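Local coordinates for protein 4-oxalocrotonate tautomerase family enzyme (Burkholderia sp. RPE67, PDB 6VVM) that is of unknown specific function but belongs to the tautomerase superfamily, with two beta-alpha-beta units fused in one chain and three chains in the assembly, at residues 17-22 against 89-94; 106-111 against 117-122. All coordinates share one frame; numbering follows the deposited sequence.

Interaction 1. Residues 17-22 against 89-94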
ATOM      1  N   ALA A  17      -4.845  -3.213 -20.036  1.00 20.57           N
ATOM      2  CA  ALA A  17      -6.286  -3.014 -20.166  1.00 24.26           C
ATOM      3  C   ALA A  17      -7.055  -4.330 -20.020  1.00 23.43           C
ATOM      4  O   ALA A  17      -8.125  -4.365 -19.402  1.00 23.36           O
ATOM      5  CB  ALA A  17      -6.598  -2.348 -21.512  1.00 24.29           C
ATOM      6  N   SER A  18      -6.519  -5.431 -20.558  1.00 19.90           N
ATOM      7  CA  SER A  18      -7.208  -6.713 -20.398  1.00 24.78           C
ATOM      8  C   SER A  18      -7.093  -7.222 -18.964  1.00 25.77           C
ATOM      9  O   SER A  18      -7.994  -7.903 -18.465  1.00 22.71           O
ATOM     10  CB  SER A  18      -6.652  -7.739 -21.391  1.00 26.04           C
ATOM     11  OG  SER A  18      -7.113  -9.042 -21.086  1.00 31.97           O
ATOM     12  N   LEU A  19      -6.024  -6.856 -18.265  1.00 21.30           N
ATOM     13  CA  LEU A  19      -5.929  -7.220 -16.856  1.00 20.38           C
ATOM     14  C   LEU A  19      -6.933  -6.444 -16.014  1.00 21.23           C
ATOM     15  O   LEU A  19      -7.551  -7.014 -15.107  1.00 21.38           O
ATOM     16  CB  LEU A  19      -4.512  -6.968 -16.350  1.00 21.25           C
ATOM     17  CG  LEU A  19      -4.308  -7.269 -14.861  1.00 21.61           C
ATOM     18  CD1 LEU A  19      -4.425  -8.756 -14.600  1.00 23.67           C
ATOM     19  CD2 LEU A  19      -2.940  -6.741 -14.376  1.00 21.83           C
ATOM     20  N   ILE A  20      -7.082  -5.137 -16.278  1.00 20.81           N
ATOM     21  CA  ILE A  20      -8.051  -4.330 -15.546  1.00 21.83           C
ATOM     22  C   ILE A  20      -9.451  -4.865 -15.801  1.00 23.11           C
ATOM     23  O   ILE A  20     -10.273  -4.974 -14.887  1.00 20.98           O
ATOM     24  CB  ILE A  20      -7.926  -2.840 -15.933  1.00 19.56           C
ATOM     25  CG1 ILE A  20      -6.751  -2.171 -15.180  1.00 21.11           C
ATOM     26  CG2 ILE A  20      -9.250  -2.105 -15.662  1.00 23.70           C
ATOM     27  CD1 ILE A  20      -6.126  -0.993 -15.915  1.00 21.52           C
ATOM     28  N   ASP A  21      -9.718  -5.258 -17.045  1.00 20.39           N
ATOM     29  CA  ASP A  21     -11.018  -5.828 -17.401  1.00 21.21           C
ATOM     30  C   ASP A  21     -11.273  -7.128 -16.644  1.00 22.26           C
ATOM     31  O   ASP A  21     -12.327  -7.308 -16.024  1.00 23.73           O
ATOM     32  CB  ASP A  21     -11.073  -6.049 -18.916  1.00 19.71           C
ATOM     33  CG  ASP A  21     -12.298  -6.847 -19.360  1.00 26.18           C
ATOM     34  OD1 ASP A  21     -13.423  -6.529 -18.909  1.00 26.21           O
ATOM     35  OD2 ASP A  21     -12.128  -7.777 -20.186  1.00 25.70           O
ATOM     36  N   GLY A  22     -10.300  -8.034 -16.652  1.00 21.39           N
ATOM     37  CA  GLY A  22     -10.525  -9.339 -16.053  1.00 23.07           C
ATOM     38  C   GLY A  22     -10.622  -9.283 -14.542  1.00 20.66           C
ATOM     39  O   GLY A  22     -11.447  -9.971 -13.942  1.00 20.65           O
ATOM     40  N   ALA A  89      -2.920 -14.726 -13.346  1.00 25.35           N
ATOM     41  CA  ALA A  89      -2.004 -15.684 -13.953  1.00 27.98           C
ATOM     42  C   ALA A  89      -2.316 -15.885 -15.427  1.00 27.81           C
ATOM     43  O   ALA A  89      -1.401 -16.006 -16.246  1.00 26.44           O
ATOM     44  CB  ALA A  89      -2.060 -17.017 -13.206  1.00 29.50           C
ATOM     45  N   SER A  90      -3.602 -15.909 -15.790  1.00 24.49           N
ATOM     46  CA  SER A  90      -3.938 -16.162 -17.184  1.00 28.77           C
ATOM     47  C   SER A  90      -3.634 -14.945 -18.052  1.00 27.54           C
ATOM     48  O   SER A  90      -3.070 -15.091 -19.143  1.00 26.77           O
ATOM     49  CB  SER A  90      -5.406 -16.595 -17.306  1.00 28.98           C
ATOM     50  OG  SER A  90      -6.246 -15.491 -17.547  1.00 36.22           O
ATOM     51  N   VAL A  91      -3.943 -13.736 -17.569  1.00 27.12           N
ATOM     52  CA  VAL A  91      -3.720 -12.540 -18.381  1.00 27.38           C
ATOM     53  C   VAL A  91      -2.229 -12.240 -18.495  1.00 27.40           C
ATOM     54  O   VAL A  91      -1.711 -11.965 -19.585  1.00 26.49           O
ATOM     55  CB  VAL A  91      -4.491 -11.338 -17.804  1.00 25.02           C
ATOM     56  CG1 VAL A  91      -4.173 -10.075 -18.594  1.00 28.74           C
ATOM     57  CG2 VAL A  91      -6.004 -11.604 -17.815  1.00 22.50           C
ATOM     58  N   LEU A  92      -1.518 -12.284 -17.375  1.00 22.23           N
ATOM     59  CA  LEU A  92      -0.087 -12.022 -17.410  1.00 26.65           C
ATOM     60  C   LEU A  92       0.712 -13.215 -17.924  1.00 28.13           C
ATOM     61  O   LEU A  92       1.926 -13.089 -18.109  1.00 27.07           O
ATOM     62  CB  LEU A  92       0.418 -11.633 -16.021  1.00 25.20           C
ATOM     63  CG  LEU A  92      -0.146 -10.358 -15.405  1.00 28.75           C
ATOM     64  CD1 LEU A  92       0.474 -10.137 -14.033  1.00 23.94           C
ATOM     65  CD2 LEU A  92       0.117  -9.184 -16.327  1.00 29.72           C
ATOM     66  N   ASP A  93       0.062 -14.358 -18.148  1.00 29.57           N
ATOM     67  CA  ASP A  93       0.699 -15.537 -18.738  1.00 28.51           C
ATOM     68  C   ASP A  93       1.814 -16.085 -17.852  1.00 27.56           C
ATOM     69  O   ASP A  93       2.934 -16.330 -18.306  1.00 29.82           O
ATOM     70  CB  ASP A  93       1.223 -15.237 -20.140  1.00 29.98           C
ATOM     71  CG  ASP A  93       1.409 -16.492 -20.958  1.00 30.54           C
ATOM     72  OD1 ASP A  93       0.699 -17.480 -20.673  1.00 30.63           O
ATOM     73  OD2 ASP A  93       2.267 -16.498 -21.861  1.00 36.18           O
ATOM     74  N   VAL A  94       1.503 -16.271 -16.568  1.00 27.63           N
ATOM     75  CA  VAL A  94       2.439 -16.831 -15.602  1.00 26.65           C
ATOM     76  C   VAL A  94       1.722 -17.910 -14.805  1.00 28.28           C
ATOM     77  O   VAL A  94       0.500 -18.046 -14.854  1.00 25.47           O
ATOM     78  CB  VAL A  94       3.018 -15.770 -14.639  1.00 27.43           C
ATOM     79  CG1 VAL A  94       3.888 -14.770 -15.391  1.00 32.22           C
ATOM     80  CG2 VAL A  94       1.893 -15.076 -13.890  1.00 26.74           C
TER
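Ser18, Leu19, Val91 and Leu92 meet here with no ring, amide or carboxylate among them. The contact therefore has no stacked faces or ring edges and is chiefly one of branched aliphatic chains, with one serine hydroxyl beside them. It joins the two helices of the tautomerase fold, in which each of two beta-alpha-beta crossovers lays one helix against a shared four-stranded sheet. The early part of helix 13-31 meets the end of helix 74-92. Val91 carries most of the contact from helix 74-92. Its CG1 branch comes in over the backbone at Leu19 and lies 3.7 Å from Leu19 N. The same methyl is 3.8 Å from Leu19 CB, and Ser18 OG lies 4.0 Å from Val91 CG1. Leu19 answers from its own side. Its CG stands anti to the backbone N (chi1 178°), which carries the isobutyl group out to Val91. The two side chains cross obliquely, and Leu19 CD1 approaches Val91 CB at 4.1 Å. No hydrogen bond links the segments, and they bury 181 Å² between them, both sides summed. Leu19 also rests on Leu42 of strand 39-45, so this residue touches both the other helix and the sheet. Leu92 touches His11 and Pro62 in nearby loops. Ala17 and Ile20, which do not reach segment 89-94, pack on Thr117 and Gly115 of the second subunit. Just past Leu92 the helix stops in a Schellman motif. Asp93 takes a positive phi there, and Val94 N bonds back to Ala89 O at 2.9 Å. The looser end of the patch lies beside this turn, where Leu19 CD2 and Leu92 CD2 approach only to 4.4 Å.

Interaction 2. Residues 106-111 against 117-122; sequences IPNTDF and TARALG
Asn108 and Phe111 are bound to the start of the short, weakly bonded C-terminal helix 118-121 by two backbone hydrogen bonds. Arg119 N donates to Asn108 O at 3.1 Å, from well above the carbonyl plane. Ala118 N donates to Phe111 O at 2.8 Å. A CA-H...O contact from Thr117 CA adds to the grip on Phe111 O. The helix has its own N-cap: Thr117 OG1 accepts from Ala120 N at 3.0 Å.

Packing comes next. Ala118 CB meets Phe111 CD1 obliquely at 3.7 Å. The Asn108 amide lies against the aliphatic start of Arg119, with Asn108 CG 3.5 Å from Arg119 CB. The Asn108 amide plane stands 89° from the Arg119 guanidinium. Arg119 is bent at chi3 (-95°), and Thr109 CG2 sits over the centre of one guanidinium face, 3.8 Å from Arg119 CZ. Asn108 ND2 is hydrogen-bonded to the terminal carboxylate (OXT) of Arg123.

The contact closes the base of the hairpin of strands 111-113 and 116-117. Phe111 and Ala118 rest on Ile69 of strand 63-69, and Phe111 pairs antiparallel with a strand of the second subunit, whose Lys16 forms a salt bridge with Asp110.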
ATOM      1  N   ILE A 106     -11.494  -3.032   5.863  1.00 23.45           N
ATOM      2  CA  ILE A 106     -11.575  -1.679   6.414  1.00 24.48           C
ATOM      3  C   ILE A 106     -12.907  -1.551   7.151  1.00 27.31           C
ATOM      4  O   ILE A 106     -13.964  -1.676   6.523  1.00 23.27           O
ATOM      5  CB  ILE A 106     -11.456  -0.603   5.314  1.00 25.05           C
ATOM      6  CG1 ILE A 106     -10.194  -0.807   4.471  1.00 24.84           C
ATOM      7  CG2 ILE A 106     -11.477   0.823   5.916  1.00 24.65           C
ATOM      8  CD1 ILE A 106      -8.867  -0.626   5.230  1.00 23.81           C
ATOM      9  N   PRO A 107     -12.912  -1.284   8.464  1.00 28.57           N
ATOM     10  CA  PRO A 107     -14.186  -1.090   9.169  1.00 28.76           C
ATOM     11  C   PRO A 107     -14.934   0.104   8.596  1.00 24.66           C
ATOM     12  O   PRO A 107     -14.326   1.055   8.099  1.00 27.89           O
ATOM     13  CB  PRO A 107     -13.760  -0.841  10.623  1.00 29.56           C
ATOM     14  CG  PRO A 107     -12.353  -1.404  10.723  1.00 28.35           C
ATOM     15  CD  PRO A 107     -11.752  -1.149   9.361  1.00 30.03           C
ATOM     16  N   ASN A 108     -16.266   0.049   8.668  1.00 25.20           N
ATOM     17  CA  ASN A 108     -17.068   1.100   8.041  1.00 28.70           C
ATOM     18  C   ASN A 108     -16.862   2.456   8.714  1.00 27.40           C
ATOM     19  O   ASN A 108     -17.085   3.490   8.078  1.00 27.33           O
ATOM     20  CB  ASN A 108     -18.557   0.697   7.990  1.00 27.22           C
ATOM     21  CG  ASN A 108     -19.191   0.465   9.365  1.00 33.98           C
ATOM     22  OD1 ASN A 108     -18.571   0.660  10.410  1.00 32.16           O
ATOM     23  ND2 ASN A 108     -20.465   0.058   9.355  1.00 30.54           N
ATOM     24  N   THR A 109     -16.364   2.478   9.949  1.00 28.19           N
ATOM     25  CA  THR A 109     -15.957   3.725  10.591  1.00 26.66           C
ATOM     26  C   THR A 109     -14.640   4.276  10.058  1.00 29.30           C
ATOM     27  O   THR A 109     -14.284   5.412  10.401  1.00 27.80           O
ATOM     28  CB  THR A 109     -15.826   3.522  12.099  1.00 30.56           C
ATOM     29  OG1 THR A 109     -14.911   2.446  12.352  1.00 30.29           O
ATOM     30  CG2 THR A 109     -17.178   3.209  12.718  1.00 32.06           C
ATOM     31  N   ASP A 110     -13.911   3.501   9.248  1.00 25.02           N
ATOM     32  CA  ASP A 110     -12.554   3.823   8.814  1.00 25.97           C
ATOM     33  C   ASP A 110     -12.460   4.025   7.311  1.00 26.10           C
ATOM     34  O   ASP A 110     -11.349   4.114   6.773  1.00 26.42           O
ATOM     35  CB  ASP A 110     -11.582   2.711   9.202  1.00 24.81           C
ATOM     36  CG  ASP A 110     -11.546   2.451  10.692  1.00 31.99           C
ATOM     37  OD1 ASP A 110     -12.337   3.061  11.445  1.00 32.00           O
ATOM     38  OD2 ASP A 110     -10.723   1.618  11.107  1.00 27.32           O
ATOM     39  N   PHE A 111     -13.597   4.035   6.627  1.00 23.93           N
ATOM     40  CA  PHE A 111     -13.688   4.223   5.190  1.00 27.08           C
ATOM     41  C   PHE A 111     -14.417   5.532   4.937  1.00 28.36           C
ATOM     42  O   PHE A 111     -15.463   5.797   5.547  1.00 25.07           O
ATOM     43  CB  PHE A 111     -14.426   3.044   4.538  1.00 27.41           C
ATOM     44  CG  PHE A 111     -14.608   3.178   3.049  1.00 28.82           C
ATOM     45  CD1 PHE A 111     -15.648   3.933   2.519  1.00 25.72           C
ATOM     46  CD2 PHE A 111     -13.748   2.542   2.186  1.00 29.73           C
ATOM     47  CE1 PHE A 111     -15.808   4.059   1.144  1.00 31.22           C
ATOM     48  CE2 PHE A 111     -13.897   2.660   0.813  1.00 33.39           C
ATOM     49  CZ  PHE A 111     -14.933   3.416   0.292  1.00 35.76           C
ATOM     50  N   THR A 117     -18.142   8.929   6.427  1.00 24.19           N
ATOM     51  CA  THR A 117     -17.750   7.546   6.641  1.00 23.89           C
ATOM     52  C   THR A 117     -18.734   6.580   5.981  1.00 26.04           C
ATOM     53  O   THR A 117     -19.909   6.892   5.756  1.00 28.25           O
ATOM     54  CB  THR A 117     -17.660   7.219   8.131  1.00 26.56           C
ATOM     55  OG1 THR A 117     -18.968   7.282   8.714  1.00 26.93           O
ATOM     56  CG2 THR A 117     -16.724   8.179   8.843  1.00 26.62           C
ATOM     57  N   ALA A 118     -18.233   5.377   5.683  1.00 27.97           N
ATOM     58  CA  ALA A 118     -19.101   4.334   5.138  1.00 27.70           C
ATOM     59  C   ALA A 118     -20.277   4.054   6.065  1.00 30.31           C
ATOM     60  O   ALA A 118     -21.411   3.850   5.603  1.00 30.05           O
ATOM     61  CB  ALA A 118     -18.298   3.061   4.895  1.00 26.53           C
ATOM     62  N   ARG A 119     -20.038   4.045   7.379  1.00 30.09           N
ATOM     63  CA  ARG A 119     -21.138   3.777   8.295  1.00 30.79           C
ATOM     64  C   ARG A 119     -22.183   4.885   8.228  1.00 33.34           C
ATOM     65  O   ARG A 119     -23.387   4.603   8.200  1.00 36.00           O
ATOM     66  CB  ARG A 119     -20.623   3.594   9.721  1.00 31.46           C
ATOM     67  CG  ARG A 119     -21.733   3.162  10.664  1.00 39.02           C
ATOM     68  CD  ARG A 119     -21.413   3.382  12.118  1.00 41.02           C
ATOM     69  NE  ARG A 119     -20.860   2.183  12.732  1.00 47.93           N
ATOM     70  CZ  ARG A 119     -20.550   2.087  14.024  1.00 53.83           C
ATOM     71  NH1 ARG A 119     -20.742   3.116  14.836  1.00 55.49           N
ATOM     72  NH2 ARG A 119     -20.045   0.966  14.512  1.00 51.44           N
ATOM     73  N   ALA A 120     -21.738   6.145   8.172  1.00 30.33           N
ATOM     74  CA  ALA A 120     -22.646   7.263   7.939  1.00 35.58           C
ATOM     75  C   ALA A 120     -23.468   7.074   6.669  1.00 35.36           C
ATOM     76  O   ALA A 120     -24.610   7.544   6.593  1.00 35.81           O
ATOM     77  CB  ALA A 120     -21.854   8.564   7.857  1.00 35.49           C
ATOM     78  N   LEU A 121     -22.917   6.389   5.674  1.00 33.99           N
ATOM     79  CA  LEU A 121     -23.571   6.244   4.381  1.00 37.00           C
ATOM     80  C   LEU A 121     -24.390   4.963   4.262  1.00 38.79           C
ATOM     81  O   LEU A 121     -25.019   4.744   3.220  1.00 45.08           O
ATOM     82  CB  LEU A 121     -22.526   6.299   3.260  1.00 33.79           C
ATOM     83  CG  LEU A 121     -21.850   7.654   3.032  1.00 34.33           C
ATOM     84  CD1 LEU A 121     -20.586   7.498   2.193  1.00 34.03           C
ATOM     85  CD2 LEU A 121     -22.814   8.652   2.393  1.00 33.95           C
ATOM     86  N   GLY A 122     -24.396   4.115   5.287  1.00 39.47           N
ATOM     87  CA  GLY A 122     -25.163   2.884   5.242  1.00 34.58           C
ATOM     88  C   GLY A 122     -24.401   1.662   4.782  1.00 40.25           C
ATOM     89  O   GLY A 122     -25.027   0.668   4.398  1.00 37.17           O
TER

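Overall arrangement
From the N terminus, the chain first reaches 17-22 on helix 13-31. It then passes through two of the four strands of the main sheet, 39-45 and 63-69, and the small hairpin 50-56. Segment 89-94 then closes interaction 1, a loop of 66 residues that joins the two crossover units. Interaction 2 follows in series and neither nests in it nor crosses it. It closes a loop of only five residues, the turn end of the hairpin 111-117, and fixes the C-terminal helix. The centres of the two contacts are 31 Å apart, on opposite sides of the chain's centre. Both touch the second subunit, where segment 17-22 packs on residues of the neighbouring copy's C-terminal hairpin.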